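Local coordinates for transferrin binding protein B (Actinobacillus suis, PDB 3PQU), which probably binds host transferrin at the bacterial outer membrane, as a surface lipoprotein that helps the pathogen acquire iron, at residues 44-50 and 149-155; 207-213 and 248-252; 288-294 and 312-318. All blocks are in the same frame, centred on the assembly; numbering follows the deposited sequence. Where two conformers were deposited one is given.

Contact 1 (44-50 and 149-155); sequences VEAKIPR and IDGYIYY
The side chains of Arg50 and Asp150 cross at about a right angle, with the guanidinium and carboxylate planes 49° apart. The carboxylate lies over one guanidinium face, Asp150 OD2 3.6 Å from Arg50 NE, a salt bridge of charge alone with no N-H aimed at the oxygen. At the guanidinium edge Arg50 NH1 donates to Ile149 O (2.9 Å), arriving from above that carbonyl's plane. A bend at chi2 and chi3 folds the arginine back to make both contacts. Water 1 accepts from Gly151 N and lies within hydrogen-bonding distance of Asp150 OD2 and Ile48 O; the other carboxylate oxygen, OD1, is held by Lys97.

Ile48 sets CG1 beside its backbone N (chi1 -64°), which carries CD1 over Gly151 to Ile149 CG2, 3.7 Å away, the two side chains crossing obliquely. Further along, Tyr155 brings its ring against Val44: the Val44 N sits over the ring centre, and Val44 CG2 touches Tyr155 CE2 at 3.6 Å. On the sheet face of Glu45 and Lys47, Tyr152 CD1 lies 3.8 Å from Lys47 CA, while Glu45 CB packs on Tyr154 CB. Paired backbone bonds join Val44 with Tyr155 and Ala46 with Ile153, and Ile48 N to Gly151 O adds a last, nearly straight one (170°).

These antiparallel strands are neighbours in the five-stranded sheet of the N-lobe handle, flanked by strands 78-80 and 121-128. His90 stacks on Tyr152 and bonds Glu45 on one face; on the other, Ala46 and Ile153 pack against Phe319 of barrel strand 318-326.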
# COMPACT_ATOMS: atom_id res chain seq x y z
N VAL A 44 1.88 -9.35 1.93
CA VAL A 44 3.02 -10.29 1.93
C VAL A 44 2.54 -11.69 2.38
O VAL A 44 1.68 -11.79 3.25
CB VAL A 44 4.11 -9.81 2.92
CG1 VAL A 44 5.29 -10.78 2.91
CG2 VAL A 44 4.57 -8.34 2.63
N GLU A 45 3.09 -12.76 1.81
CA GLU A 45 2.76 -14.13 2.25
C GLU A 45 4.02 -15.00 2.30
O GLU A 45 5.00 -14.74 1.60
CB GLU A 45 1.73 -14.78 1.31
CG GLU A 45 2.34 -15.17 -0.06
CD GLU A 45 1.34 -15.79 -1.05
OE1 GLU A 45 1.79 -16.42 -2.03
OE2 GLU A 45 0.10 -15.64 -0.87
N ALA A 46 3.98 -16.05 3.12
CA ALA A 46 5.03 -17.08 3.11
C ALA A 46 4.42 -18.45 3.35
O ALA A 46 3.54 -18.62 4.18
CB ALA A 46 6.10 -16.80 4.15
N LYS A 47 4.94 -19.43 2.63
CA LYS A 47 4.53 -20.82 2.78
C LYS A 47 4.96 -21.38 4.14
O LYS A 47 6.04 -21.07 4.63
CB LYS A 47 5.16 -21.64 1.65
CG LYS A 47 4.76 -23.11 1.61
CD LYS A 47 5.08 -23.68 0.23
CE LYS A 47 4.44 -25.03 -0.01
NZ LYS A 47 4.56 -25.41 -1.44
N ILE A 48 4.12 -22.21 4.73
CA ILE A 48 4.45 -22.88 6.00
C ILE A 48 5.48 -23.99 5.73
O ILE A 48 5.20 -24.88 4.92
CB ILE A 48 3.16 -23.47 6.68
CG1 ILE A 48 2.17 -22.34 7.06
CG2 ILE A 48 3.50 -24.31 7.93
CD1 ILE A 48 0.76 -22.84 7.57
N PRO A 49 6.67 -23.93 6.35
CA PRO A 49 7.70 -24.95 6.06
C PRO A 49 7.33 -26.35 6.53
O PRO A 49 6.68 -26.50 7.58
CB PRO A 49 8.94 -24.44 6.83
CG PRO A 49 8.75 -22.95 6.90
CD PRO A 49 7.24 -22.78 7.10
N ARG A 50 7.73 -27.35 5.74
CA ARG A 50 7.40 -28.77 5.95
C ARG A 50 8.68 -29.53 5.66
O ARG A 50 9.30 -29.31 4.63
CB ARG A 50 6.33 -29.21 4.93
CG ARG A 50 4.88 -28.81 5.27
CD ARG A 50 4.07 -28.46 4.02
NE ARG A 50 3.87 -29.57 3.07
CZ ARG A 50 2.93 -30.50 3.19
NH1 ARG A 50 2.09 -30.50 4.23
NH2 ARG A 50 2.83 -31.45 2.28
N ILE A 149 0.02 -30.17 7.84
CA ILE A 149 -0.45 -28.82 7.47
C ILE A 149 0.24 -28.29 6.22
O ILE A 149 1.46 -28.40 6.09
CB ILE A 149 -0.33 -27.82 8.64
CG1 ILE A 149 -1.40 -28.12 9.70
CG2 ILE A 149 -0.45 -26.33 8.18
CD1 ILE A 149 -1.23 -27.30 10.97
N ASP A 150 -0.54 -27.76 5.29
CA ASP A 150 0.00 -27.12 4.10
C ASP A 150 -0.72 -25.82 3.89
O ASP A 150 -1.95 -25.82 3.78
CB ASP A 150 -0.21 -27.99 2.85
CG ASP A 150 0.52 -27.45 1.64
OD1 ASP A 150 -0.03 -27.44 0.52
OD2 ASP A 150 1.67 -27.01 1.82
N GLY A 151 0.01 -24.71 3.85
CA GLY A 151 -0.66 -23.43 3.69
C GLY A 151 0.29 -22.26 3.80
O GLY A 151 1.49 -22.42 3.58
N TYR A 152 -0.26 -21.10 4.19
CA TYR A 152 0.47 -19.83 4.14
C TYR A 152 0.18 -18.94 5.33
O TYR A 152 -0.92 -18.98 5.90
CB TYR A 152 0.08 -19.09 2.86
CG TYR A 152 0.31 -19.86 1.60
CD1 TYR A 152 1.44 -19.64 0.81
CD2 TYR A 152 -0.58 -20.85 1.20
CE1 TYR A 152 1.66 -20.37 -0.36
CE2 TYR A 152 -0.37 -21.59 0.04
CZ TYR A 152 0.75 -21.35 -0.73
OH TYR A 152 0.94 -22.09 -1.87
N ILE A 153 1.16 -18.14 5.71
CA ILE A 153 0.94 -17.05 6.65
C ILE A 153 0.95 -15.79 5.79
O ILE A 153 1.77 -15.67 4.89
CB ILE A 153 2.07 -16.98 7.67
CG1 ILE A 153 2.23 -18.35 8.40
CG2 ILE A 153 1.84 -15.82 8.65
CD1 ILE A 153 0.95 -18.87 9.11
N TYR A 154 0.06 -14.84 6.04
CA TYR A 154 0.02 -13.67 5.17
C TYR A 154 -0.64 -12.47 5.83
O TYR A 154 -1.30 -12.59 6.86
CB TYR A 154 -0.74 -14.00 3.88
CG TYR A 154 -2.26 -13.95 4.07
CD1 TYR A 154 -3.00 -12.84 3.64
CD2 TYR A 154 -2.93 -14.96 4.73
CE1 TYR A 154 -4.38 -12.77 3.83
CE2 TYR A 154 -4.32 -14.90 4.93
CZ TYR A 154 -5.02 -13.80 4.49
OH TYR A 154 -6.38 -13.75 4.68
N TYR A 155 -0.47 -11.31 5.20
CA TYR A 155 -1.39 -10.21 5.39
C TYR A 155 -1.65 -9.57 4.04
O TYR A 155 -0.82 -9.62 3.13
CB TYR A 155 -0.86 -9.16 6.42
CG TYR A 155 0.16 -8.17 5.88
CD1 TYR A 155 -0.25 -6.99 5.26
CD2 TYR A 155 1.53 -8.41 5.99
CE1 TYR A 155 0.69 -6.07 4.76
CE2 TYR A 155 2.47 -7.50 5.49
CZ TYR A 155 2.04 -6.33 4.87
OH TYR A 155 2.96 -5.42 4.39
O HOH W 1 2.82 -25.23 3.47

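Contact 2 (207-213 and 248-252)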
# COMPACT_ATOMS: atom_id res chain seq x y z
N ASP A 207 -0.26 -23.71 17.92
CA ASP A 207 -0.03 -23.19 19.28
C ASP A 207 -1.24 -23.56 20.16
O ASP A 207 -2.39 -23.46 19.71
CB ASP A 207 0.16 -21.66 19.19
CG ASP A 207 1.01 -21.09 20.33
OD1 ASP A 207 1.51 -21.84 21.20
OD2 ASP A 207 1.17 -19.85 20.34
N ASN A 208 -0.98 -24.02 21.39
CA ASN A 208 -2.05 -24.40 22.31
C ASN A 208 -2.62 -23.18 23.05
O ASN A 208 -2.31 -22.95 24.21
CB ASN A 208 -1.53 -25.44 23.30
CG ASN A 208 -1.17 -26.77 22.63
OD1 ASN A 208 -1.64 -27.07 21.53
ND2 ASN A 208 -0.34 -27.56 23.30
N VAL A 209 -3.43 -22.40 22.36
CA VAL A 209 -3.96 -21.17 22.94
C VAL A 209 -5.48 -21.25 23.02
O VAL A 209 -6.08 -22.19 22.49
CB VAL A 209 -3.56 -19.98 22.09
CG1 VAL A 209 -2.05 -19.82 22.12
CG2 VAL A 209 -4.06 -20.18 20.66
N ASN A 210 -6.11 -20.29 23.70
CA ASN A 210 -7.57 -20.21 23.76
C ASN A 210 -8.18 -19.79 22.42
O ASN A 210 -7.95 -18.67 21.95
CB ASN A 210 -8.00 -19.22 24.86
CG ASN A 210 -9.51 -18.92 24.83
OD1 ASN A 210 -10.33 -19.81 24.64
ND2 ASN A 210 -9.86 -17.65 25.02
N ARG A 211 -8.98 -20.66 21.82
CA ARG A 211 -9.60 -20.35 20.54
C ARG A 211 -11.12 -20.14 20.56
O ARG A 211 -11.67 -19.54 19.63
CB ARG A 211 -9.24 -21.43 19.52
CG ARG A 211 -7.74 -21.60 19.40
CD ARG A 211 -7.31 -22.34 18.18
NE ARG A 211 -5.88 -22.60 18.22
CZ ARG A 211 -4.96 -21.89 17.58
NH1 ARG A 211 -5.32 -20.84 16.84
NH2 ARG A 211 -3.68 -22.22 17.70
N ASP A 212 -11.79 -20.59 21.61
CA ASP A 212 -13.25 -20.61 21.54
C ASP A 212 -14.01 -20.00 22.73
O ASP A 212 -15.22 -20.14 22.82
CB ASP A 212 -13.75 -22.02 21.26
CG ASP A 212 -13.04 -23.06 22.08
OD1 ASP A 212 -12.71 -22.76 23.26
OD2 ASP A 212 -12.81 -24.17 21.56
N HIS A 213 -13.32 -19.32 23.63
CA HIS A 213 -13.99 -18.65 24.74
C HIS A 213 -13.75 -17.16 24.65
O HIS A 213 -12.60 -16.73 24.67
CB HIS A 213 -13.48 -19.18 26.07
CG HIS A 213 -13.72 -20.65 26.26
ND1 HIS A 213 -14.99 -21.18 26.35
CD2 HIS A 213 -12.86 -21.68 26.38
CE1 HIS A 213 -14.90 -22.49 26.51
NE2 HIS A 213 -13.62 -22.82 26.54
N ARG A 248 0.45 -13.83 23.73
CA ARG A 248 -0.07 -15.19 23.58
C ARG A 248 -1.04 -15.44 24.72
O ARG A 248 -0.69 -15.30 25.91
CB ARG A 248 1.07 -16.23 23.61
CG ARG A 248 0.63 -17.71 23.48
CD ARG A 248 1.77 -18.66 23.88
NE ARG A 248 1.47 -20.07 23.62
CZ ARG A 248 0.96 -20.91 24.53
NH1 ARG A 248 0.69 -20.48 25.75
NH2 ARG A 248 0.72 -22.17 24.22
N ASN A 249 -2.27 -15.78 24.36
CA ASN A 249 -3.32 -15.99 25.37
C ASN A 249 -3.60 -17.48 25.53
O ASN A 249 -4.29 -18.07 24.71
CB ASN A 249 -4.58 -15.24 24.95
CG ASN A 249 -4.33 -13.75 24.80
OD1 ASN A 249 -4.09 -13.07 25.79
ND2 ASN A 249 -4.35 -13.26 23.57
N GLY A 250 -3.06 -18.07 26.59
CA GLY A 250 -3.07 -19.51 26.76
C GLY A 250 -4.44 -20.18 26.83
O GLY A 250 -5.48 -19.53 27.00
N TYR A 251 -4.42 -21.49 26.70
CA TYR A 251 -5.62 -22.30 26.82
C TYR A 251 -6.20 -22.12 28.23
O TYR A 251 -5.45 -22.00 29.19
CB TYR A 251 -5.25 -23.77 26.58
CG TYR A 251 -6.39 -24.72 26.76
CD1 TYR A 251 -6.60 -25.35 27.98
CD2 TYR A 251 -7.27 -24.99 25.72
CE1 TYR A 251 -7.66 -26.23 28.16
CE2 TYR A 251 -8.33 -25.87 25.88
CZ TYR A 251 -8.52 -26.48 27.10
OH TYR A 251 -9.56 -27.35 27.27
N ILE A 252 -7.53 -22.10 28.35
CA ILE A 252 -8.17 -21.85 29.65
C ILE A 252 -9.31 -22.83 29.94
O ILE A 252 -10.16 -23.07 29.08
CB ILE A 252 -8.73 -20.41 29.78
CG1 ILE A 252 -9.51 -20.27 31.10
CG2 ILE A 252 -9.63 -20.05 28.59
CD1 ILE A 252 -10.05 -18.87 31.37
O HOH W 2 -1.19 -22.87 27.17
O HOH W 3 -9.36 -22.22 25.91
O HOH W 4 -11.74 -24.57 27.17
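The Arg248 guanidinium carries Val209 CG1 over one face, off-centre, and Asp207 OD1 at its edge, in plane. Arg248 NE (3.0 Å) and NH2 (3.1 Å) both grip Asp207 OD1, a side-on salt bridge in which the two nitrogens come from the same face of the carboxylate. With the planes 52° apart, NE meets OD1 on its syn side but tilted out of the carboxylate plane, and NH2 comes from still higher above it. Extended from CG to NE, with CG opposite its backbone N (chi1 179°), the arginine lays its aliphatic part past Val209, Arg248 CG 3.7 Å from Val209 CG1. His229 takes the second carboxylate oxygen, OD2, and so helps fix the rotation of the group.

At the other end the imidazole of His213 has Asp212 OD1 over one face and waters 3 and 4 at its edge. Water 4 lies 2.6 Å from His213 NE2 and donates to Ile252 O, while water 3 links Asn210 OD1 with Ile252 N. Between these ends Asn210 N donates to Asn249 O at 3.0 Å, in the carbonyl plane and nearly straight (166°). The Asn210 side chain lies alongside Ile252, pointing the same way, with its CG 3.9 Å from Ile252 CG2. Its amide closes on its own loop: OD1 accepts from His213 N, and ND2 donates to His213 O and also bonds to Gly226 O.

Asn210 thus forms an Asx motif, just after an inverse gamma turn centred on Asn208. One bridge, Val209 with Gly250, lays this loop against the end of strand 241-249 in the N-lobe beta barrel.

Contact 3 (288-294 and 312-318); sequences IFTDSNY and FTNNKSL
A type I beta turn, Thr313 to Lys316, joins barrel strands 306-312 and 318-326, and the chain leading into strand 292-300 wraps along it. Asn314 bonds through both backbone and side chain. Its N-H donates to Asp291 O (3.0 Å, 172°), and its side-chain OD1 accepts from Asn293 N at 2.8 Å. Asn314 OD1 also lies 3.4 Å from Tyr294 CE2, the amide turned almost perpendicular (87°) to the ring.

Ser292 places OG opposite its backbone N (chi1 172°), where it donates to Phe312 O from above the carbonyl plane and accepts from Tyr294 N, an ST turn. Thr290 and Asn315 approach from opposite directions, Thr290 OG1 donating to Asn315 OD1 at 2.7 Å. Ser317 OG is 2.8 Å from Ile288 O, and Thr313 CG2 presses on Thr290 O. Leu318 CD2 meets Phe289 CD1 (3.9 Å); the Phe289 ring also makes a cation-pi contact with Arg263.

Besides the settled Thr290 bond, the protons of the nearby Thr313 and Ser317 hydroxyls each have more than one acceptor in reach. Here the turn and the incoming chain are joined mainly by side-chain hydroxyls and amides, not by regular strand pairing.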
# COMPACT_ATOMS: atom_id res chain seq x y z
N ILE A 288 12.76 -19.84 18.92
CA ILE A 288 12.12 -19.25 17.73
C ILE A 288 11.62 -17.83 17.88
O ILE A 288 11.65 -17.07 16.91
CB ILE A 288 11.03 -20.16 17.10
CG1 ILE A 288 9.86 -20.33 18.02
CG2 ILE A 288 11.61 -21.54 16.73
CD1 ILE A 288 8.63 -21.06 17.33
N PHE A 289 11.16 -17.46 19.08
CA PHE A 289 10.66 -16.09 19.30
C PHE A 289 11.82 -15.16 19.65
O PHE A 289 12.08 -14.85 20.82
CB PHE A 289 9.51 -16.09 20.33
CG PHE A 289 8.31 -16.88 19.86
CD1 PHE A 289 7.49 -16.37 18.87
CD2 PHE A 289 8.05 -18.14 20.35
CE1 PHE A 289 6.39 -17.12 18.39
CE2 PHE A 289 6.94 -18.89 19.89
CZ PHE A 289 6.12 -18.36 18.91
N THR A 290 12.52 -14.72 18.61
CA THR A 290 13.75 -13.95 18.76
C THR A 290 13.57 -12.56 18.15
O THR A 290 12.52 -12.28 17.59
CB THR A 290 14.90 -14.63 18.04
OG1 THR A 290 14.46 -14.95 16.72
CG2 THR A 290 15.35 -15.92 18.76
N ASP A 291 14.62 -11.73 18.22
CA ASP A 291 14.56 -10.33 17.77
C ASP A 291 14.50 -10.23 16.26
O ASP A 291 15.04 -11.09 15.56
CB ASP A 291 15.82 -9.56 18.21
CG ASP A 291 15.89 -9.36 19.70
OD1 ASP A 291 14.82 -9.39 20.36
OD2 ASP A 291 17.02 -9.12 20.20
N SER A 292 13.90 -9.15 15.76
CA SER A 292 13.90 -8.85 14.34
C SER A 292 14.22 -7.39 14.08
O SER A 292 13.63 -6.53 14.72
CB SER A 292 12.51 -9.11 13.71
OG SER A 292 12.50 -8.62 12.35
N ASN A 293 15.11 -7.11 13.13
CA ASN A 293 15.40 -5.75 12.67
C ASN A 293 14.60 -5.41 11.42
O ASN A 293 14.81 -4.37 10.81
CB ASN A 293 16.86 -5.62 12.27
CG ASN A 293 17.77 -5.45 13.45
OD1 ASN A 293 17.38 -4.92 14.49
ND2 ASN A 293 19.01 -5.90 13.29
N TYR A 294 13.70 -6.31 11.02
CA TYR A 294 13.05 -6.24 9.72
C TYR A 294 11.53 -6.26 9.81
O TYR A 294 10.87 -7.17 9.29
CB TYR A 294 13.55 -7.38 8.84
CG TYR A 294 15.05 -7.33 8.69
CD1 TYR A 294 15.65 -6.46 7.78
CD2 TYR A 294 15.87 -8.15 9.46
CE1 TYR A 294 17.04 -6.40 7.66
CE2 TYR A 294 17.26 -8.09 9.34
CZ TYR A 294 17.83 -7.22 8.44
OH TYR A 294 19.19 -7.17 8.33
N PHE A 312 10.47 -10.55 10.06
CA PHE A 312 11.25 -11.75 9.82
C PHE A 312 12.45 -11.70 10.78
O PHE A 312 13.23 -10.74 10.75
CB PHE A 312 11.67 -11.77 8.35
CG PHE A 312 12.38 -13.03 7.91
CD1 PHE A 312 11.96 -14.28 8.36
CD2 PHE A 312 13.44 -12.96 6.99
CE1 PHE A 312 12.60 -15.45 7.93
CE2 PHE A 312 14.07 -14.13 6.54
CZ PHE A 312 13.65 -15.37 7.01
N THR A 313 12.60 -12.71 11.64
CA THR A 313 13.60 -12.61 12.70
C THR A 313 15.02 -12.66 12.13
O THR A 313 15.23 -13.14 11.01
CB THR A 313 13.40 -13.63 13.86
OG1 THR A 313 13.47 -14.97 13.36
CG2 THR A 313 12.04 -13.40 14.58
N ASN A 314 15.97 -12.12 12.89
CA ASN A 314 17.33 -11.98 12.40
C ASN A 314 18.02 -13.31 12.19
O ASN A 314 18.88 -13.43 11.32
CB ASN A 314 18.17 -11.07 13.32
CG ASN A 314 17.58 -9.68 13.47
OD1 ASN A 314 16.94 -9.17 12.55
ND2 ASN A 314 17.78 -9.07 14.65
N ASN A 315 17.65 -14.30 12.99
CA ASN A 315 18.20 -15.65 12.82
C ASN A 315 17.29 -16.52 11.92
O ASN A 315 17.43 -17.73 11.90
CB ASN A 315 18.33 -16.34 14.18
CG ASN A 315 16.97 -16.50 14.89
OD1 ASN A 315 16.11 -15.66 14.75
ND2 ASN A 315 16.81 -17.56 15.64
N LYS A 316 16.34 -15.89 11.22
CA LYS A 316 15.44 -16.60 10.27
C LYS A 316 14.58 -17.73 10.89
O LYS A 316 14.14 -18.65 10.21
CB LYS A 316 16.27 -17.15 9.09
CG LYS A 316 17.12 -16.06 8.39
CD LYS A 316 17.84 -16.62 7.18
CE LYS A 316 18.45 -15.52 6.34
NZ LYS A 316 19.14 -14.51 7.18
N SER A 317 14.32 -17.64 12.19
CA SER A 317 13.55 -18.65 12.89
C SER A 317 12.05 -18.45 12.74
O SER A 317 11.29 -19.35 13.05
CB SER A 317 13.87 -18.62 14.38
OG SER A 317 13.59 -17.33 14.92
N LEU A 318 11.63 -17.26 12.29
CA LEU A 318 10.22 -16.86 12.38
C LEU A 318 9.77 -15.81 11.37
O LEU A 318 10.43 -14.76 11.20
CB LEU A 318 9.89 -16.33 13.79
CG LEU A 318 8.39 -16.31 14.15
CD1 LEU A 318 8.00 -17.64 14.74
CD2 LEU A 318 8.07 -15.22 15.14
O HOH W 5 16.73 -6.52 16.29

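From the N terminus, contact 1 comes first: 98 residues, helix 91-97 among them, separate its segments, and strand 150-157 slots in between 43-47 and 121-128 in the handle sheet. The barrel follows, beginning with strand 170-183. Contact 2 brings the loop 207-213 onto the end of strand 241-249, closing 34 residues, and contact 3 closes a shorter excursion of 17 residues through two strands. The three loops run in series, neither nested nor crossed. Contacts 2 and 3 both reach the same barrel sheet, their nearest atoms about 5 Å apart, whereas contact 1 lies in the handle, about 8 Å from either of the other two at nearest atoms.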